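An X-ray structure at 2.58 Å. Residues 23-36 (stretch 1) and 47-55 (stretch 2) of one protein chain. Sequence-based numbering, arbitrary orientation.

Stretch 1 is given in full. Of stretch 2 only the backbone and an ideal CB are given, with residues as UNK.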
# COMPACT_ATOMS: atom_id res chain seq x y z
N LYS A 23 8.69 23.04 25.33
CA LYS A 23 8.57 24.49 25.24
C LYS A 23 8.58 25.01 23.80
O LYS A 23 7.83 25.93 23.47
CB LYS A 23 9.70 25.17 26.02
CG LYS A 23 9.52 25.16 27.53
CD LYS A 23 10.54 26.06 28.20
CE LYS A 23 10.28 26.20 29.69
NZ LYS A 23 10.41 24.90 30.40
N GLU A 24 9.43 24.43 22.96
CA GLU A 24 9.61 24.92 21.60
C GLU A 24 8.31 24.88 20.80
O GLU A 24 8.06 25.75 19.97
CB GLU A 24 10.70 24.11 20.88
CG GLU A 24 11.19 24.75 19.59
CD GLU A 24 11.79 26.12 19.81
OE1 GLU A 24 12.36 26.37 20.89
OE2 GLU A 24 11.69 26.96 18.89
N ILE A 25 7.49 23.87 21.06
CA ILE A 25 6.19 23.77 20.42
C ILE A 25 5.25 24.83 20.99
O ILE A 25 4.49 25.46 20.26
CB ILE A 25 5.56 22.37 20.61
CG1 ILE A 25 6.42 21.31 19.92
CG2 ILE A 25 4.15 22.34 20.07
CD1 ILE A 25 5.83 19.91 19.98
N VAL A 26 5.33 25.03 22.30
CA VAL A 26 4.50 26.02 22.99
C VAL A 26 4.83 27.44 22.53
O VAL A 26 3.93 28.24 22.29
CB VAL A 26 4.67 25.93 24.52
CG1 VAL A 26 3.76 26.93 25.21
CG2 VAL A 26 4.37 24.51 25.00
N PHE A 27 6.12 27.74 22.41
CA PHE A 27 6.57 29.04 21.93
C PHE A 27 5.99 29.34 20.55
O PHE A 27 5.50 30.44 20.30
CB PHE A 27 8.10 29.11 21.88
CG PHE A 27 8.73 29.50 23.18
CD1 PHE A 27 8.68 30.80 23.63
CD2 PHE A 27 9.40 28.55 23.95
CE1 PHE A 27 9.27 31.16 24.83
CE2 PHE A 27 9.99 28.91 25.15
CZ PHE A 27 9.92 30.21 25.59
N GLU A 28 6.06 28.36 19.66
CA GLU A 28 5.50 28.50 18.32
C GLU A 28 3.99 28.74 18.37
O GLU A 28 3.45 29.51 17.58
CB GLU A 28 5.80 27.25 17.48
CG GLU A 28 7.25 27.12 17.06
CD GLU A 28 7.52 25.84 16.29
OE1 GLU A 28 6.90 24.80 16.61
OE2 GLU A 28 8.34 25.87 15.34
N GLY A 29 3.33 28.08 19.31
CA GLY A 29 1.90 28.23 19.49
C GLY A 29 1.53 29.62 19.96
O GLY A 29 0.60 30.24 19.44
N VAL A 30 2.26 30.12 20.96
CA VAL A 30 2.02 31.45 21.50
C VAL A 30 2.29 32.52 20.45
O VAL A 30 1.57 33.52 20.36
CB VAL A 30 2.90 31.71 22.75
CG1 VAL A 30 2.70 33.13 23.26
CG2 VAL A 30 2.58 30.71 23.84
N GLU A 31 3.33 32.30 19.64
CA GLU A 31 3.66 33.22 18.55
C GLU A 31 2.49 33.33 17.57
O GLU A 31 2.12 34.43 17.17
CB GLU A 31 4.92 32.75 17.81
CG GLU A 31 6.21 33.02 18.56
CD GLU A 31 7.44 32.54 17.81
OE1 GLU A 31 7.27 31.87 16.77
OE2 GLU A 31 8.57 32.82 18.26
N GLN A 32 1.93 32.19 17.20
CA GLN A 32 0.81 32.16 16.26
C GLN A 32 -0.44 32.80 16.86
O GLN A 32 -1.29 33.31 16.14
CB GLN A 32 0.51 30.72 15.83
CG GLN A 32 1.60 30.08 14.99
CD GLN A 32 1.88 30.85 13.72
OE1 GLN A 32 0.97 31.38 13.09
NE2 GLN A 32 3.15 30.92 13.33
N ALA A 33 -0.54 32.77 18.19
CA ALA A 33 -1.65 33.41 18.88
C ALA A 33 -1.48 34.93 18.86
O ALA A 33 -2.45 35.67 18.66
CB ALA A 33 -1.75 32.90 20.31
N ILE A 34 -0.25 35.38 19.08
CA ILE A 34 0.07 36.80 19.00
C ILE A 34 -0.09 37.30 17.57
O ILE A 34 -0.60 38.39 17.33
CB ILE A 34 1.51 37.09 19.49
CG1 ILE A 34 1.64 36.75 20.98
CG2 ILE A 34 1.90 38.54 19.24
CD1 ILE A 34 3.03 36.98 21.53
N LEU A 35 0.35 36.48 16.62
CA LEU A 35 0.26 36.81 15.20
C LEU A 35 -1.19 37.00 14.76
O LEU A 35 -1.51 37.95 14.05
CB LEU A 35 0.93 35.72 14.37
CG LEU A 35 0.96 35.91 12.85
CD1 LEU A 35 1.48 37.30 12.49
CD2 LEU A 35 1.82 34.84 12.20
N SER A 36 -2.06 36.08 15.18
CA SER A 36 -3.47 36.17 14.85
C SER A 36 -4.10 37.41 15.49
O SER A 36 -4.96 38.05 14.89
CB SER A 36 -4.21 34.91 15.31
OG SER A 36 -3.80 33.78 14.57
N UNK A 47 2.28 43.13 6.03
CA UNK A 47 2.93 41.86 6.32
C UNK A 47 3.35 41.82 7.79
O UNK A 47 4.06 42.71 8.26
CB UNK A 47 4.14 41.65 5.41
N UNK A 48 2.91 40.79 8.51
CA UNK A 48 3.18 40.70 9.94
C UNK A 48 4.00 39.46 10.29
O UNK A 48 3.72 38.36 9.81
CB UNK A 48 1.86 40.69 10.72
N UNK A 49 5.01 39.65 11.12
CA UNK A 49 5.82 38.55 11.62
C UNK A 49 6.06 38.72 13.12
O UNK A 49 6.20 39.84 13.61
CB UNK A 49 7.15 38.47 10.87
N UNK A 50 6.11 37.60 13.83
CA UNK A 50 6.27 37.64 15.28
C UNK A 50 7.33 36.64 15.75
O UNK A 50 7.39 35.51 15.28
CB UNK A 50 4.93 37.35 15.97
N UNK A 51 8.17 37.09 16.67
CA UNK A 51 9.19 36.23 17.26
C UNK A 51 9.29 36.45 18.76
O UNK A 51 9.30 37.58 19.24
CB UNK A 51 10.55 36.48 16.60
N UNK A 52 9.36 35.35 19.51
CA UNK A 52 9.55 35.44 20.96
C UNK A 52 10.93 34.93 21.33
O UNK A 52 11.28 33.78 21.03
CB UNK A 52 8.47 34.65 21.70
N UNK A 53 11.72 35.78 21.97
CA UNK A 53 13.04 35.38 22.45
C UNK A 53 12.88 34.26 23.46
O UNK A 53 12.11 34.37 24.42
CB UNK A 53 13.79 36.56 23.07
N UNK A 54 13.60 33.16 23.25
CA UNK A 54 13.44 31.97 24.07
C UNK A 54 13.91 32.19 25.51
O UNK A 54 13.26 31.76 26.46
CB UNK A 54 14.21 30.80 23.44
N UNK A 55 15.05 32.86 25.67
CA UNK A 55 15.60 33.11 27.00
C UNK A 55 14.81 34.14 27.80
O UNK A 55 14.37 33.87 28.91
CB UNK A 55 17.05 33.57 26.88

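Position 47 lies beyond the reach of the helix 23-36. Its ideal CB has nothing of stretch 1 within 5.5 Å. The residue is Val 47, and it makes no contact here.

Position 48 begins a strand that runs roughly antiparallel to the helix, at 144°. Its CB points toward the helix and sits 3.8 Å from Leu 35 CD1. An aliphatic residue would suit; Val, Ile or Leu could each cover that methyl. The residue is Ile 48. Its CG2 packs on Leu 35 CD1 at 3.7 Å.

Position 49 points away, and nothing of stretch 1 lies within 5.5 Å of its ideal CB. A polar or charged residue is reasonable, though many would fit. The residue is Glu 49.

Position 50 turns back toward the helix. Its CB is 4.2 Å from Glu 31 O, 4.6 Å from Leu 35 CB and 4.6 Å from Ile 34 CG2. A compact apolar side chain fits the site, and the extended backbone (-133/136) favours a beta-branched one. The residue is Val 50, with chi1 p. Its CG1 lies 3.6 Å from Leu 35 CB, and its CG2 lies 3.8 Å from Ile 34 CG2.

Position 51 points away again. The carboxylate of Glu 31 is nearby, with OE2 4.5 Å from the ideal CB, so a polar or basic residue is plausible. The residue is His 51. Its ND1 stays 3.7 Å from Glu 31 OE2.

Position 52 faces the helix between Phe 27 and Glu 31, with Val 30 and Ile 34 deeper in. A sizeable aliphatic residue, Ile, Leu or Met, could reach them. The backbone also contributes: N of 52 donates a hydrogen bond to Glu 31 OE2 at 2.9 Å. The residue is Ile 52. Its CD1 reaches Val 30 CG1 at 3.7 Å and Ile 34 CD1 at 4.0 Å, while CG2 meets the edge of the Phe 27 ring.

Position 53 leaves the strand and points away. A polar residue suits; it is Asp 53, whose OD1 accepts a hydrogen bond from the side chain of 55.

Position 54 points sideways, near the Phe 27 ring and two carboxylates. A long basic residue, Lys or Arg, would answer both. The residue is Arg 54. Its CD covers one Phe 27 face, 3.6 Å from the ring centroid. Its NH2 forms a salt bridge with Glu 24 OE2 at 3.1 Å, and NE donates to Glu 24 OE1 at 3.2 Å.

Position 55 points away, unconstrained by the helix. It is Thr 55.

Stretch 2 (47-55) VIEVHIDRT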
# COMPACT_ATOMS: atom_id res chain seq x y z
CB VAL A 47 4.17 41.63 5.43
CG1 VAL A 47 4.85 40.32 5.79
CG2 VAL A 47 3.77 41.64 3.96
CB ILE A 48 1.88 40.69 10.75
CG1 ILE A 48 0.91 41.77 10.24
CG2 ILE A 48 2.16 40.89 12.23
CD1 ILE A 48 -0.40 41.80 10.98
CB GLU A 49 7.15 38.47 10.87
CG GLU A 49 7.97 39.75 10.89
CD GLU A 49 9.24 39.65 10.07
OE1 GLU A 49 9.43 38.61 9.40
OE2 GLU A 49 10.04 40.61 10.09
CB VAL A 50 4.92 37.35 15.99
CG1 VAL A 50 4.33 36.04 15.50
CG2 VAL A 50 5.10 37.33 17.51
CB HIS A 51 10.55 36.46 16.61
CG HIS A 51 11.68 35.81 17.33
ND1 HIS A 51 11.80 34.44 17.45
CD2 HIS A 51 12.75 36.33 17.98
CE1 HIS A 51 12.89 34.15 18.13
NE2 HIS A 51 13.49 35.28 18.47
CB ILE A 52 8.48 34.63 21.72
CG1 ILE A 52 7.08 35.14 21.38
CG2 ILE A 52 8.73 34.70 23.21
CD1 ILE A 52 5.97 34.34 22.02
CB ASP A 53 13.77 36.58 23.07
CG ASP A 53 15.27 36.35 23.20
OD1 ASP A 53 15.69 35.18 23.38
OD2 ASP A 53 16.03 37.33 23.13
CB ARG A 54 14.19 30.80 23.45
CG ARG A 54 13.64 30.36 22.10
CD ARG A 54 12.16 30.00 22.21
NE ARG A 54 11.61 29.53 20.94
CZ ARG A 54 10.94 30.30 20.09
NH1 ARG A 54 10.74 31.58 20.36
NH2 ARG A 54 10.47 29.79 18.96
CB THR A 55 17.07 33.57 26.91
OG1 THR A 55 17.15 34.76 26.11
CG2 THR A 55 17.94 32.49 26.30
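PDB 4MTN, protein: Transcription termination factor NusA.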